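Local structure of putative efflux transporter (Bacteroides eggerthii, 4L8J) at the interface of chains A and B. The protein probably serves as the periplasmic adaptor, or membrane fusion protein, of a bacterial efflux pump, linking an inner-membrane transporter to an outer-membrane channel. Numbering follows the deposited sequence. Chains: chain A/B, Putative efflux transporter.

Contact 1: the interface of chains A and B. Residues chain A 7-8, 280-282; chain B 322-325.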
ATOM      1  N   VAL A   7     -27.623  23.009  19.179  1.00 39.75           N
ATOM      2  CA  VAL A   7     -26.210  22.679  19.353  1.00 38.67           C
ATOM      3  C   VAL A   7     -26.095  21.183  19.485  1.00 42.82           C
ATOM      4  O   VAL A   7     -26.725  20.591  20.347  1.00 41.88           O
ATOM      5  CB  VAL A   7     -25.577  23.447  20.532  1.00 41.35           C
ATOM      6  CG1 VAL A   7     -24.094  23.115  20.691  1.00 40.23           C
ATOM      7  CG2 VAL A   7     -25.758  24.944  20.328  1.00 41.50           C
ATOM      8  N   ARG A   8     -25.293  20.586  18.600  1.00 39.85           N
ATOM      9  CA  ARG A   8     -25.081  19.158  18.518  1.00 39.00           C
ATOM     10  C   ARG A   8     -23.687  18.805  18.983  1.00 38.06           C
ATOM     11  O   ARG A   8     -22.732  19.381  18.473  1.00 35.66           O
ATOM     12  CB  ARG A   8     -25.287  18.701  17.046  1.00 43.73           C
ATOM     13  CG  ARG A   8     -25.435  17.181  16.822  1.00 59.68           C
ATOM     14  CD  ARG A   8     -26.809  16.643  17.213  1.00 66.57           C
ATOM     15  NE  ARG A   8     -27.890  17.271  16.454  1.00 68.11           N
ATOM     16  CZ  ARG A   8     -29.167  16.921  16.539  1.00 80.60           C
ATOM     17  NH1 ARG A   8     -29.541  15.942  17.355  1.00 70.21           N
ATOM     18  NH2 ARG A   8     -30.081  17.541  15.807  1.00 72.59           N
ATOM     19  N   ASN A 280     -17.037  26.891  15.831  1.00 40.22           N
ATOM     20  CA  ASN A 280     -18.030  25.998  16.447  1.00 38.98           C
ATOM     21  C   ASN A 280     -19.341  25.868  15.613  1.00 38.86           C
ATOM     22  O   ASN A 280     -20.417  25.642  16.181  1.00 37.90           O
ATOM     23  CB  ASN A 280     -18.325  26.452  17.894  1.00 39.67           C
ATOM     24  CG  ASN A 280     -17.228  26.080  18.869  1.00 62.44           C
ATOM     25  OD1 ASN A 280     -17.055  24.909  19.253  1.00 48.58           O
ATOM     26  ND2 ASN A 280     -16.477  27.076  19.316  1.00 58.35           N
ATOM     27  N   LYS A 281     -19.226  25.978  14.266  1.00 33.17           N
ATOM     28  CA  LYS A 281     -20.307  25.752  13.288  1.00 33.09           C
ATOM     29  C   LYS A 281     -19.785  24.835  12.165  1.00 35.24           C
ATOM     30  O   LYS A 281     -18.585  24.836  11.873  1.00 34.19           O
ATOM     31  CB  LYS A 281     -20.856  27.045  12.670  1.00 37.49           C
ATOM     32  CG  LYS A 281     -21.541  28.034  13.617  1.00 50.99           C
ATOM     33  CD  LYS A 281     -21.561  29.449  13.004  1.00 64.07           C
ATOM     34  CE  LYS A 281     -22.461  29.593  11.778  1.00 84.95           C
ATOM     35  NZ  LYS A 281     -22.135  30.798  10.959  1.00 93.35           N
ATOM     36  N   VAL A 282     -20.676  24.073  11.538  1.00 30.88           N
ATOM     37  CA  VAL A 282     -20.270  23.180  10.454  1.00 30.68           C
ATOM     38  C   VAL A 282     -20.733  23.705   9.105  1.00 36.47           C
ATOM     39  O   VAL A 282     -21.771  24.349   9.011  1.00 35.68           O
ATOM     40  CB  VAL A 282     -20.695  21.709  10.647  1.00 32.24           C
ATOM     41  CG1 VAL A 282     -19.977  21.091  11.844  1.00 30.28           C
ATOM     42  CG2 VAL A 282     -22.215  21.558  10.757  1.00 33.08           C
TER
ATOM     43  N   GLN B 322     -25.026  24.659  11.070  1.00 33.50           N
ATOM     44  CA  GLN B 322     -25.442  24.280  12.431  1.00 32.34           C
ATOM     45  C   GLN B 322     -24.309  24.448  13.457  1.00 35.35           C
ATOM     46  O   GLN B 322     -23.163  24.106  13.191  1.00 34.00           O
ATOM     47  CB  GLN B 322     -25.955  22.830  12.459  1.00 32.58           C
ATOM     48  CG  GLN B 322     -26.569  22.423  13.801  1.00 33.87           C
ATOM     49  CD  GLN B 322     -27.438  21.187  13.733  1.00 44.07           C
ATOM     50  OE1 GLN B 322     -27.557  20.526  12.710  1.00 35.93           O
ATOM     51  NE2 GLN B 322     -28.100  20.866  14.827  1.00 41.96           N
ATOM     52  N   ARG B 323     -24.655  24.973  14.628  1.00 32.99           N
ATOM     53  CA  ARG B 323     -23.747  25.086  15.759  1.00 33.98           C
ATOM     54  C   ARG B 323     -23.421  23.696  16.311  1.00 36.50           C
ATOM     55  O   ARG B 323     -24.302  22.823  16.360  1.00 34.05           O
ATOM     56  CB  ARG B 323     -24.374  25.908  16.892  1.00 37.36           C
ATOM     57  CG  ARG B 323     -24.741  27.344  16.604  1.00 51.83           C
ATOM     58  CD  ARG B 323     -25.365  27.883  17.890  1.00 64.36           C
ATOM     59  NE  ARG B 323     -25.562  29.333  17.892  1.00 69.06           N
ATOM     60  CZ  ARG B 323     -24.612  30.222  18.169  1.00 76.35           C
ATOM     61  NH1 ARG B 323     -23.371  29.821  18.432  1.00 50.18           N
ATOM     62  NH2 ARG B 323     -24.891  31.520  18.167  1.00 66.44           N
ATOM     63  N   ILE B 324     -22.192  23.519  16.814  1.00 33.07           N
ATOM     64  CA  ILE B 324     -21.809  22.243  17.401  1.00 32.11           C
ATOM     65  C   ILE B 324     -21.087  22.461  18.713  1.00 36.65           C
ATOM     66  O   ILE B 324     -20.644  23.573  19.017  1.00 37.26           O
ATOM     67  CB  ILE B 324     -20.928  21.390  16.407  1.00 34.00           C
ATOM     68  CG1 ILE B 324     -19.651  22.128  15.924  1.00 34.44           C
ATOM     69  CG2 ILE B 324     -21.725  20.852  15.221  1.00 32.29           C
ATOM     70  CD1 ILE B 324     -18.462  22.052  16.861  1.00 39.33           C
ATOM     71  N   LYS B 325     -20.857  21.360  19.442  1.00 31.76           N
ATOM     72  CA  LYS B 325     -20.004  21.366  20.608  1.00 31.65           C
ATOM     73  C   LYS B 325     -19.042  20.206  20.413  1.00 38.38           C
ATOM     74  O   LYS B 325     -19.477  19.068  20.200  1.00 38.83           O
ATOM     75  CB  LYS B 325     -20.777  21.307  21.952  1.00 32.68           C
ATOM     76  CG  LYS B 325     -19.819  21.346  23.132  1.00 42.86           C
ATOM     77  CD  LYS B 325     -20.473  21.029  24.454  1.00 41.31           C
ATOM     78  CE  LYS B 325     -19.415  20.904  25.490  1.00 48.03           C
ATOM     79  NZ  LYS B 325     -19.249  22.142  26.251  1.00 40.95           N
TER
HETATM   80  O   HOH W   1     -21.641  27.630  17.879  1.00 58.91           O
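The guanidinium of A:Arg8 and the side-chain amide of B:Gln322 are turned 74° against each other. The amide nitrogen NE2 of B:Gln322 stands 4.0 Å from NE of A:Arg8 and as far from NH2, too far for a hydrogen bond. In this HlyD-family protein the B strand 324-326 lies between two A segments. B:Ile324 pairs in parallel with A:Arg8, and B:Arg323, just ahead of the strand, pairs antiparallel with A:Lys281. On one side the amide N of B:Lys325 bonds to O of A:Arg8 at 2.9 Å. On the other, N of B:Ile324 bonds to O of A:Asn280 at 2.8 Å. The amide N of A:Val282 bonds to O of B:Gln322 at 3.0 Å. Water 1 bridges O of A:Asn280 and the guanidinium NH1 of B:Arg323. B:Ile324 has CG1 between its backbone N and carbonyl carbon (chi1 56°). This sets CG1 beside O of A:Asn280, and CD1 then reaches CA and OD1 of the same residue. CG2 of B:Ile324 meets CG1 of A:Val282 at 3.8 Å. An alanine here would probably open a gap beside A:Val282 and A:Asn280, leaving the CG1 methyl of A:Val282 without this partner. Across the strand, CG2 of A:Val7 packs on CB and CD of B:Arg323, at 3.8 Å from CB. Its other methyl, CG1, faces the backbone of B:Ile324 and CB of B:Lys325.

Contact 2: the interface of chains A and B. Residues chain A 18, 254-257, 290; chain B 298-301.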
ATOM      1  N   GLN A  18      -0.222  13.604   4.796  1.00 28.78           N
ATOM      2  CA  GLN A  18       0.165  12.184   4.831  1.00 28.40           C
ATOM      3  C   GLN A  18       1.583  11.912   5.377  1.00 32.51           C
ATOM      4  O   GLN A  18       1.752  11.052   6.249  1.00 32.19           O
ATOM      5  CB  GLN A  18       0.051  11.587   3.414  1.00 28.95           C
ATOM      6  CG  GLN A  18       0.552  10.158   3.306  1.00 32.96           C
ATOM      7  CD  GLN A  18       0.641   9.717   1.874  1.00 41.26           C
ATOM      8  OE1 GLN A  18       0.920  10.504   0.954  1.00 38.53           O
ATOM      9  NE2 GLN A  18       0.367   8.446   1.659  1.00 36.43           N
ATOM     10  N   LYS A 254       0.384  16.279  -2.806  1.00 42.63           N
ATOM     11  CA  LYS A 254       0.219  16.087  -1.366  1.00 41.69           C
ATOM     12  C   LYS A 254      -1.181  15.538  -1.030  1.00 42.94           C
ATOM     13  O   LYS A 254      -2.180  16.058  -1.523  1.00 42.46           O
ATOM     14  CB  LYS A 254       0.460  17.402  -0.607  1.00 44.17           C
ATOM     15  CG  LYS A 254       1.734  18.153  -0.994  1.00 53.14           C
ATOM     16  CD  LYS A 254       3.015  17.416  -0.661  1.00 50.50           C
ATOM     17  CE  LYS A 254       4.235  18.203  -1.116  1.00 54.97           C
ATOM     18  NZ  LYS A 254       5.501  17.443  -0.872  1.00 54.21           N
ATOM     19  N   LEU A 255      -1.218  14.444  -0.256  1.00 35.43           N
ATOM     20  CA  LEU A 255      -2.436  13.796   0.188  1.00 33.52           C
ATOM     21  C   LEU A 255      -2.677  14.111   1.663  1.00 35.35           C
ATOM     22  O   LEU A 255      -1.715  14.179   2.425  1.00 33.20           O
ATOM     23  CB  LEU A 255      -2.394  12.279  -0.040  1.00 32.48           C
ATOM     24  CG  LEU A 255      -2.129  11.791  -1.482  1.00 36.55           C
ATOM     25  CD1 LEU A 255      -2.236  10.323  -1.542  1.00 36.19           C
ATOM     26  CD2 LEU A 255      -3.094  12.408  -2.481  1.00 37.06           C
HETATM   27  N   MSE A 256      -3.969  14.279   2.051  1.00 30.25           N
HETATM   28  CA  MSE A 256      -4.398  14.565   3.430  1.00 29.37           C
HETATM   29  C   MSE A 256      -5.043  13.345   4.025  1.00 33.34           C
HETATM   30  O   MSE A 256      -5.712  12.591   3.303  1.00 33.48           O
HETATM   31  CB  MSE A 256      -5.416  15.734   3.480  1.00 31.22           C
HETATM   32  CG  MSE A 256      -4.953  17.031   2.817  1.00 38.15           C
HETATM   33 SE   MSE A 256      -3.521  17.850   3.847  0.75 45.42          SE
HETATM   34  CE  MSE A 256      -2.189  18.046   2.346  1.00 42.20           C
ATOM     35  N   ASN A 257      -4.854  13.141   5.331  1.00 30.84           N
ATOM     36  CA  ASN A 257      -5.523  12.082   6.068  1.00 31.41           C
ATOM     37  C   ASN A 257      -6.785  12.595   6.710  1.00 35.22           C
ATOM     38  O   ASN A 257      -6.751  13.632   7.406  1.00 31.03           O
ATOM     39  CB  ASN A 257      -4.672  11.531   7.222  1.00 36.21           C
ATOM     40  CG  ASN A 257      -3.408  10.830   6.860  1.00 55.34           C
ATOM     41  OD1 ASN A 257      -3.422   9.878   6.088  1.00 40.97           O
ATOM     42  ND2 ASN A 257      -2.325  11.181   7.566  1.00 47.82           N
ATOM     43  N   TYR A 290      -8.556   9.926  -2.684  1.00 35.50           N
ATOM     44  CA  TYR A 290      -7.498   9.411  -3.539  1.00 37.38           C
ATOM     45  C   TYR A 290      -7.841   8.010  -4.047  1.00 45.31           C
ATOM     46  O   TYR A 290      -8.115   7.092  -3.256  1.00 44.61           O
ATOM     47  CB  TYR A 290      -6.127   9.383  -2.827  1.00 39.07           C
ATOM     48  CG  TYR A 290      -5.057   8.746  -3.690  1.00 43.09           C
ATOM     49  CD1 TYR A 290      -4.509   9.429  -4.772  1.00 45.87           C
ATOM     50  CD2 TYR A 290      -4.683   7.415  -3.503  1.00 44.48           C
ATOM     51  CE1 TYR A 290      -3.566   8.828  -5.605  1.00 48.40           C
ATOM     52  CE2 TYR A 290      -3.780   6.789  -4.361  1.00 46.59           C
ATOM     53  CZ  TYR A 290      -3.197   7.511  -5.390  1.00 55.16           C
ATOM     54  OH  TYR A 290      -2.281   6.915  -6.216  1.00 59.36           O
TER
ATOM     55  N   LEU B 298      -8.851   7.598   5.250  1.00 33.67           N
ATOM     56  CA  LEU B 298      -8.864   7.838   3.809  1.00 31.78           C
ATOM     57  C   LEU B 298      -7.804   8.870   3.430  1.00 36.30           C
ATOM     58  O   LEU B 298      -7.523   9.814   4.180  1.00 34.35           O
ATOM     59  CB  LEU B 298     -10.240   8.346   3.314  1.00 31.06           C
ATOM     60  CG  LEU B 298     -11.431   7.377   3.347  1.00 35.48           C
ATOM     61  CD1 LEU B 298     -12.688   8.073   2.815  1.00 34.81           C
ATOM     62  CD2 LEU B 298     -11.152   6.097   2.493  1.00 35.86           C
ATOM     63  N   LEU B 299      -7.268   8.728   2.224  1.00 33.05           N
ATOM     64  CA  LEU B 299      -6.376   9.713   1.655  1.00 32.43           C
ATOM     65  C   LEU B 299      -7.222  10.593   0.773  1.00 36.01           C
ATOM     66  O   LEU B 299      -8.064  10.077   0.028  1.00 35.59           O
ATOM     67  CB  LEU B 299      -5.208   9.057   0.903  1.00 32.51           C
ATOM     68  CG  LEU B 299      -4.134   8.475   1.817  1.00 36.46           C
ATOM     69  CD1 LEU B 299      -3.221   7.534   1.028  1.00 36.91           C
ATOM     70  CD2 LEU B 299      -3.340   9.590   2.538  1.00 35.68           C
ATOM     71  N   ILE B 300      -7.072  11.913   0.943  1.00 32.24           N
ATOM     72  CA  ILE B 300      -7.789  12.971   0.247  1.00 31.76           C
ATOM     73  C   ILE B 300      -6.809  13.704  -0.634  1.00 36.38           C
ATOM     74  O   ILE B 300      -5.795  14.217  -0.145  1.00 35.20           O
ATOM     75  CB  ILE B 300      -8.525  13.925   1.250  1.00 34.19           C
ATOM     76  CG1 ILE B 300      -9.540  13.172   2.154  1.00 34.50           C
ATOM     77  CG2 ILE B 300      -9.199  15.108   0.565  1.00 34.06           C
ATOM     78  CD1 ILE B 300     -10.557  12.271   1.474  1.00 30.77           C
ATOM     79  N   SER B 301      -7.116  13.751  -1.945  1.00 34.38           N
ATOM     80  CA  SER B 301      -6.262  14.391  -2.949  1.00 35.20           C
ATOM     81  C   SER B 301      -6.672  15.829  -3.210  1.00 40.63           C
ATOM     82  O   SER B 301      -5.854  16.609  -3.693  1.00 42.14           O
ATOM     83  CB  SER B 301      -6.267  13.594  -4.258  1.00 38.90           C
ATOM     84  OG  SER B 301      -7.566  13.503  -4.818  1.00 46.21           O
TER
HETATM   85  O   HOH W   2      -4.701  16.754  -0.618  1.00 47.55           O
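Strand 256-259 of chain A meets strand 297-300 of chain B edge to edge, running antiparallel. The loop residues A:Gln18, A:Leu255 and A:Tyr290 close around the same B strand. A:Met256, a selenomethionine, pairs with B:Ile300 through both backbone groups. Its N bonds to O of B:Ile300 at 2.9 Å, and its O accepts N of B:Ile300 at 2.8 Å. The opposite edge of the B strand is used too: N of A:Tyr290 bonds to O of B:Leu299 at 2.8 Å. Chain A thus holds the B strand from two sides. Water 2 bridges the carbonyl oxygens of A:Lys254 and B:Ile300. B:Leu299 is the main side chain of the patch and has 109 Å² hidden by chain A. Its CG is anti to the carbonyl carbon (chi1 -76°), and its tip enters between A:Leu255, A:Gln18 and A:Asn257. CD2 of B:Leu299 touches CB of A:Leu255 at 3.8 Å and OD1 of A:Asn257 at 3.6 Å. CD1 of B:Leu299 meets the amide NE2 of A:Gln18 at 3.8 Å. A:Leu255 comes at about a right angle to B:Leu299. Its CD1 lies over one face of the A:Tyr290 ring, toward the rim, and its CD2 covers CA of B:Ser301. The patch joins the two copies through a shared sheet, which probably helps to hold the dimer seen in the crystal.

Contact 3: the interface of chains A and B. Residues chain A 257-260; chain B 296-298, 312.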
ATOM      1  N   ASN A 257      -4.854  13.141   5.331  1.00 30.84           N
ATOM      2  CA  ASN A 257      -5.523  12.082   6.068  1.00 31.41           C
ATOM      3  C   ASN A 257      -6.785  12.595   6.710  1.00 35.22           C
ATOM      4  O   ASN A 257      -6.751  13.632   7.406  1.00 31.03           O
ATOM      5  CB  ASN A 257      -4.672  11.531   7.222  1.00 36.21           C
ATOM      6  CG  ASN A 257      -3.408  10.830   6.860  1.00 55.34           C
ATOM      7  OD1 ASN A 257      -3.422   9.878   6.088  1.00 40.97           O
ATOM      8  ND2 ASN A 257      -2.325  11.181   7.566  1.00 47.82           N
ATOM      9  N   VAL A 258      -7.865  11.815   6.575  1.00 31.84           N
ATOM     10  CA  VAL A 258      -9.099  12.024   7.324  1.00 32.16           C
ATOM     11  C   VAL A 258      -9.651  10.658   7.709  1.00 31.82           C
ATOM     12  O   VAL A 258      -9.595   9.755   6.870  1.00 31.23           O
ATOM     13  CB  VAL A 258     -10.208  12.893   6.649  1.00 38.00           C
ATOM     14  CG1 VAL A 258      -9.735  14.308   6.359  1.00 38.81           C
ATOM     15  CG2 VAL A 258     -10.804  12.235   5.410  1.00 37.53           C
ATOM     16  N   PRO A 259     -10.280  10.479   8.893  1.00 27.95           N
ATOM     17  CA  PRO A 259     -10.928   9.184   9.179  1.00 28.02           C
ATOM     18  C   PRO A 259     -12.041   8.894   8.170  1.00 33.69           C
ATOM     19  O   PRO A 259     -12.673   9.818   7.633  1.00 33.77           O
ATOM     20  CB  PRO A 259     -11.521   9.394  10.583  1.00 29.94           C
ATOM     21  CG  PRO A 259     -10.600  10.425  11.215  1.00 33.19           C
ATOM     22  CD  PRO A 259     -10.396  11.390  10.046  1.00 28.63           C
ATOM     23  N   LEU A 260     -12.275   7.619   7.886  1.00 32.07           N
ATOM     24  CA  LEU A 260     -13.352   7.217   6.980  1.00 31.55           C
ATOM     25  C   LEU A 260     -14.700   7.768   7.490  1.00 33.87           C
ATOM     26  O   LEU A 260     -15.504   8.246   6.690  1.00 33.32           O
ATOM     27  CB  LEU A 260     -13.396   5.675   6.870  1.00 31.75           C
ATOM     28  CG  LEU A 260     -14.624   5.035   6.243  1.00 37.81           C
ATOM     29  CD1 LEU A 260     -14.721   5.386   4.781  1.00 39.12           C
ATOM     30  CD2 LEU A 260     -14.614   3.520   6.429  1.00 42.47           C
TER
ATOM     31  N   ALA B 296     -10.248   3.050  10.425  1.00 47.86           N
ATOM     32  CA  ALA B 296      -9.966   3.217   8.991  1.00 44.62           C
ATOM     33  C   ALA B 296      -9.850   4.707   8.614  1.00 42.61           C
ATOM     34  O   ALA B 296     -10.675   5.530   9.035  1.00 39.14           O
ATOM     35  CB  ALA B 296     -11.036   2.534   8.151  1.00 44.54           C
ATOM     36  N   ASN B 297      -8.803   5.023   7.835  1.00 37.70           N
ATOM     37  CA  ASN B 297      -8.544   6.384   7.347  0.50 37.33           C
ATOM     38  C   ASN B 297      -8.524   6.413   5.824  1.00 40.38           C
ATOM     39  O   ASN B 297      -8.240   5.396   5.175  1.00 39.50           O
ATOM     40  CB  ASN B 297      -7.228   6.960   7.892  0.50 38.07           C
ATOM     41  CG  ASN B 297      -7.211   7.139   9.381  0.50 50.04           C
ATOM     42  OD1 ASN B 297      -7.579   8.198   9.920  0.50 32.31           O
ATOM     43  ND2 ASN B 297      -6.735   6.114  10.070  0.50 47.37           N
ATOM     44  N   LEU B 298      -8.851   7.598   5.250  1.00 33.67           N
ATOM     45  CA  LEU B 298      -8.864   7.838   3.809  1.00 31.78           C
ATOM     46  C   LEU B 298      -7.804   8.870   3.430  1.00 36.30           C
ATOM     47  O   LEU B 298      -7.523   9.814   4.180  1.00 34.35           O
ATOM     48  CB  LEU B 298     -10.240   8.346   3.314  1.00 31.06           C
ATOM     49  CG  LEU B 298     -11.431   7.377   3.347  1.00 35.48           C
ATOM     50  CD1 LEU B 298     -12.688   8.073   2.815  1.00 34.81           C
ATOM     51  CD2 LEU B 298     -11.152   6.097   2.493  1.00 35.86           C
ATOM     52  N   THR B 312     -15.990  13.776  12.828  1.00 30.39           N
ATOM     53  CA  THR B 312     -15.732  12.338  12.647  1.00 30.29           C
ATOM     54  C   THR B 312     -16.856  11.458  13.253  1.00 35.20           C
ATOM     55  O   THR B 312     -16.873  10.251  13.019  1.00 33.61           O
ATOM     56  CB  THR B 312     -14.375  11.956  13.230  1.00 34.60           C
ATOM     57  OG1 THR B 312     -14.380  12.231  14.635  1.00 36.23           O
ATOM     58  CG2 THR B 312     -13.236  12.684  12.555  1.00 34.49           C
TER
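The backbones of A:Val258 and B:Leu298 bond to each other in both directions. N of B:Leu298 bonds to O of A:Val258 at 2.8 Å. N of A:Val258 returns a bond to O of B:Leu298 at 3.1 Å. Two residues on, N of A:Leu260 bonds to O of B:Ala296 at 2.9 Å, so the pairing reaches into the turn that follows the A strand. Side chains extend the contact. A:Leu260 has CG anti to its backbone N (chi1 166°), which carries its two methyls toward chain B. CD1 of A:Leu260 meets CD1 of B:Leu298 at 3.9 Å, and its CD2 reaches CB of B:Ala296 at 4.1 Å. The A:Pro259 ring is met from two places in chain B. The amide oxygen OD1 of B:Asn297 stands 3.6 Å from CA of A:Pro259, a packing contact. Farther out, the methyl CG2 of B:Thr312 touches CG of A:Pro259 at 3.7 Å. B:Thr312 belongs to strand 309-313, so a second B strand backs the proline. The site probably helps to join the two copies, and it forms the end of the antiparallel pairing between strands 256-259 of chain A and 297-300 of chain B, where the A chain turns into the 3-10 helix 260-262.

Contact 4: the interface of chains A and B. Residues chain A 15, 274, 276, 285, 287; chain B 303-304, 308, 310.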
ATOM      1  N   VAL A  15      -7.169  17.737  10.087  1.00 32.22           N
ATOM      2  CA  VAL A  15      -6.682  17.213   8.792  1.00 31.13           C
ATOM      3  C   VAL A  15      -5.128  17.198   8.889  1.00 35.34           C
ATOM      4  O   VAL A  15      -4.538  18.195   9.317  1.00 33.16           O
ATOM      5  CB  VAL A  15      -7.191  18.071   7.604  1.00 32.75           C
ATOM      6  CG1 VAL A  15      -6.604  17.595   6.270  1.00 32.80           C
ATOM      7  CG2 VAL A  15      -8.719  18.074   7.541  1.00 32.04           C
ATOM      8  N   VAL A 274     -17.195  16.222   3.548  1.00 28.11           N
ATOM      9  CA  VAL A 274     -16.894  16.282   4.976  1.00 28.42           C
ATOM     10  C   VAL A 274     -17.620  17.506   5.563  1.00 30.92           C
ATOM     11  O   VAL A 274     -17.985  18.428   4.820  1.00 29.55           O
ATOM     12  CB  VAL A 274     -15.370  16.346   5.335  1.00 31.32           C
ATOM     13  CG1 VAL A 274     -14.620  15.087   4.904  1.00 29.87           C
ATOM     14  CG2 VAL A 274     -14.722  17.624   4.796  1.00 31.29           C
ATOM     15  N   ILE A 276     -16.680  20.650   7.702  1.00 30.60           N
ATOM     16  CA  ILE A 276     -15.597  21.484   8.206  1.00 29.67           C
ATOM     17  C   ILE A 276     -16.132  22.257   9.428  1.00 36.07           C
ATOM     18  O   ILE A 276     -17.194  22.871   9.345  1.00 35.16           O
ATOM     19  CB  ILE A 276     -15.042  22.445   7.094  1.00 32.80           C
ATOM     20  CG1 ILE A 276     -14.195  21.676   6.046  1.00 32.52           C
ATOM     21  CG2 ILE A 276     -14.194  23.648   7.702  1.00 32.86           C
ATOM     22  CD1 ILE A 276     -12.850  21.186   6.566  1.00 33.57           C
ATOM     23  N   ARG A 285     -18.134  20.491   2.832  1.00 33.13           N
ATOM     24  CA  ARG A 285     -16.984  20.653   1.970  1.00 32.74           C
ATOM     25  C   ARG A 285     -16.814  19.421   1.087  1.00 34.32           C
ATOM     26  O   ARG A 285     -16.663  18.303   1.595  1.00 31.58           O
ATOM     27  CB  ARG A 285     -15.736  20.909   2.840  1.00 33.09           C
ATOM     28  CG  ARG A 285     -14.417  20.959   2.079  1.00 37.50           C
ATOM     29  CD  ARG A 285     -14.123  22.312   1.436  1.00 39.10           C
ATOM     30  NE  ARG A 285     -13.915  23.363   2.436  1.00 32.66           N
ATOM     31  CZ  ARG A 285     -12.818  23.521   3.167  1.00 45.47           C
ATOM     32  NH1 ARG A 285     -11.778  22.706   3.006  1.00 31.91           N
ATOM     33  NH2 ARG A 285     -12.743  24.504   4.056  1.00 35.74           N
ATOM     34  N   VAL A 287     -14.842  16.893  -1.159  1.00 32.51           N
ATOM     35  CA  VAL A 287     -13.483  16.348  -1.156  1.00 31.51           C
ATOM     36  C   VAL A 287     -13.369  15.284  -2.275  1.00 34.99           C
ATOM     37  O   VAL A 287     -14.386  14.739  -2.722  1.00 32.79           O
ATOM     38  CB  VAL A 287     -13.092  15.758   0.239  1.00 33.71           C
ATOM     39  CG1 VAL A 287     -13.123  16.827   1.339  1.00 33.14           C
ATOM     40  CG2 VAL A 287     -13.965  14.550   0.629  1.00 32.97           C
TER
ATOM     41  N   GLY B 303      -9.585  19.236  -1.821  1.00 33.31           N
ATOM     42  CA  GLY B 303     -10.647  19.783  -0.982  1.00 33.34           C
ATOM     43  C   GLY B 303     -10.332  20.117   0.467  1.00 36.96           C
ATOM     44  O   GLY B 303     -11.196  20.659   1.168  1.00 36.23           O
ATOM     45  N   LEU B 304      -9.115  19.786   0.939  1.00 32.59           N
ATOM     46  CA  LEU B 304      -8.706  20.045   2.329  1.00 32.06           C
ATOM     47  C   LEU B 304      -7.294  20.605   2.433  1.00 38.25           C
ATOM     48  O   LEU B 304      -6.438  20.261   1.628  1.00 37.74           O
ATOM     49  CB  LEU B 304      -8.781  18.747   3.159  1.00 30.43           C
ATOM     50  CG  LEU B 304     -10.151  18.086   3.297  1.00 31.93           C
ATOM     51  CD1 LEU B 304     -10.029  16.730   3.906  1.00 30.57           C
ATOM     52  CD2 LEU B 304     -11.133  18.958   4.088  1.00 30.42           C
ATOM     53  N   GLU B 308      -7.109  22.041   9.136  1.00 36.10           N
ATOM     54  CA  GLU B 308      -8.562  22.244   9.180  1.00 35.74           C
ATOM     55  C   GLU B 308      -9.194  21.179  10.088  1.00 36.95           C
ATOM     56  O   GLU B 308      -8.613  20.107  10.275  1.00 35.62           O
ATOM     57  CB  GLU B 308      -9.189  22.186   7.763  1.00 36.36           C
ATOM     58  CG  GLU B 308      -8.747  23.315   6.845  1.00 41.60           C
ATOM     59  CD  GLU B 308      -9.639  23.489   5.633  1.00 47.01           C
ATOM     60  OE1 GLU B 308      -9.482  22.717   4.663  1.00 46.39           O
ATOM     61  OE2 GLU B 308     -10.528  24.370   5.672  1.00 51.00           O
ATOM     62  N   VAL B 310     -12.393  18.581  10.854  1.00 30.56           N
ATOM     63  CA  VAL B 310     -13.539  17.861  10.272  1.00 28.55           C
ATOM     64  C   VAL B 310     -14.326  17.125  11.378  1.00 32.07           C
ATOM     65  O   VAL B 310     -13.734  16.724  12.366  1.00 31.10           O
ATOM     66  CB  VAL B 310     -13.156  16.879   9.125  1.00 32.48           C
ATOM     67  CG1 VAL B 310     -12.601  17.617   7.901  1.00 33.16           C
ATOM     68  CG2 VAL B 310     -12.164  15.803   9.596  1.00 32.27           C
TER
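A:Arg285, on strand 281-289, reaches across to B:Gly303 and B:Glu308. In this HlyD-family protein a salt bridge between NH2 of A:Arg285 and OE2 of B:Glu308 joins the two copies seen in the crystal. From CB the chain leaves with CG anti to the backbone N (chi1 174°), then bends at chi2 and chi3. CG and CD of A:Arg285 run beside the carbonyl O of B:Gly303, each 3.4 Å from it. NE leads into the guanidinium, which has the B:Glu308 carboxylate and O of B:Gly303 at its edge, in plane. NH1 of A:Arg285 bonds to O of B:Gly303 and, also at 2.8 Å, to OE1 of B:Glu308. NH2 of A:Arg285 bonds to OE2 of B:Glu308 at 2.7 Å, using the syn lone pair of that oxygen. The grip is end-on, with the two flat groups 24° apart. CG1 of A:Ile276 lies over the centre of one guanidinium face and probably limits its rotation. The pairing probably favours the charged form of both groups. A leucine in place of A:Arg285 would probably leave the B:Glu308 carboxylate without its countercharge and the B:Gly303 carbonyl without this donor. Beside the bridge, CD2 of B:Leu304 meets CD1 of A:Ile276 at 3.7 Å, the two side chains lying alongside and pointing opposite ways. CG of B:Leu304 touches CG1 of A:Val287. CG1 of B:Val310 packs on CG2 of A:Val274 at 3.8 Å. The backbone O of B:Glu308 accepts N of A:Val15 at 2.8 Å.

Contacts 2 and 3 are neighbours, with C-alpha centres about 9 Å apart. They share A:Asn257 and B:Leu298 and continue one strand pairing. Contact 4 lies about 11 Å from each by the same measure. Strand 309-313 of chain B joins it to contact 3. Contact 1 is farther off, its centre about 16 Å from contact 4 and 25 Å from contact 2, but uses strand 281-289 of chain A as contact 4 does. Together they place much of the B segment from 296 to 325 against chain A. Two-fold symmetry repeats this with the chains exchanged. B strands 297-300 and 324-326 pairing with chain A may point to an intertwined dimer, though the structure alone does not show whether it forms in the cell.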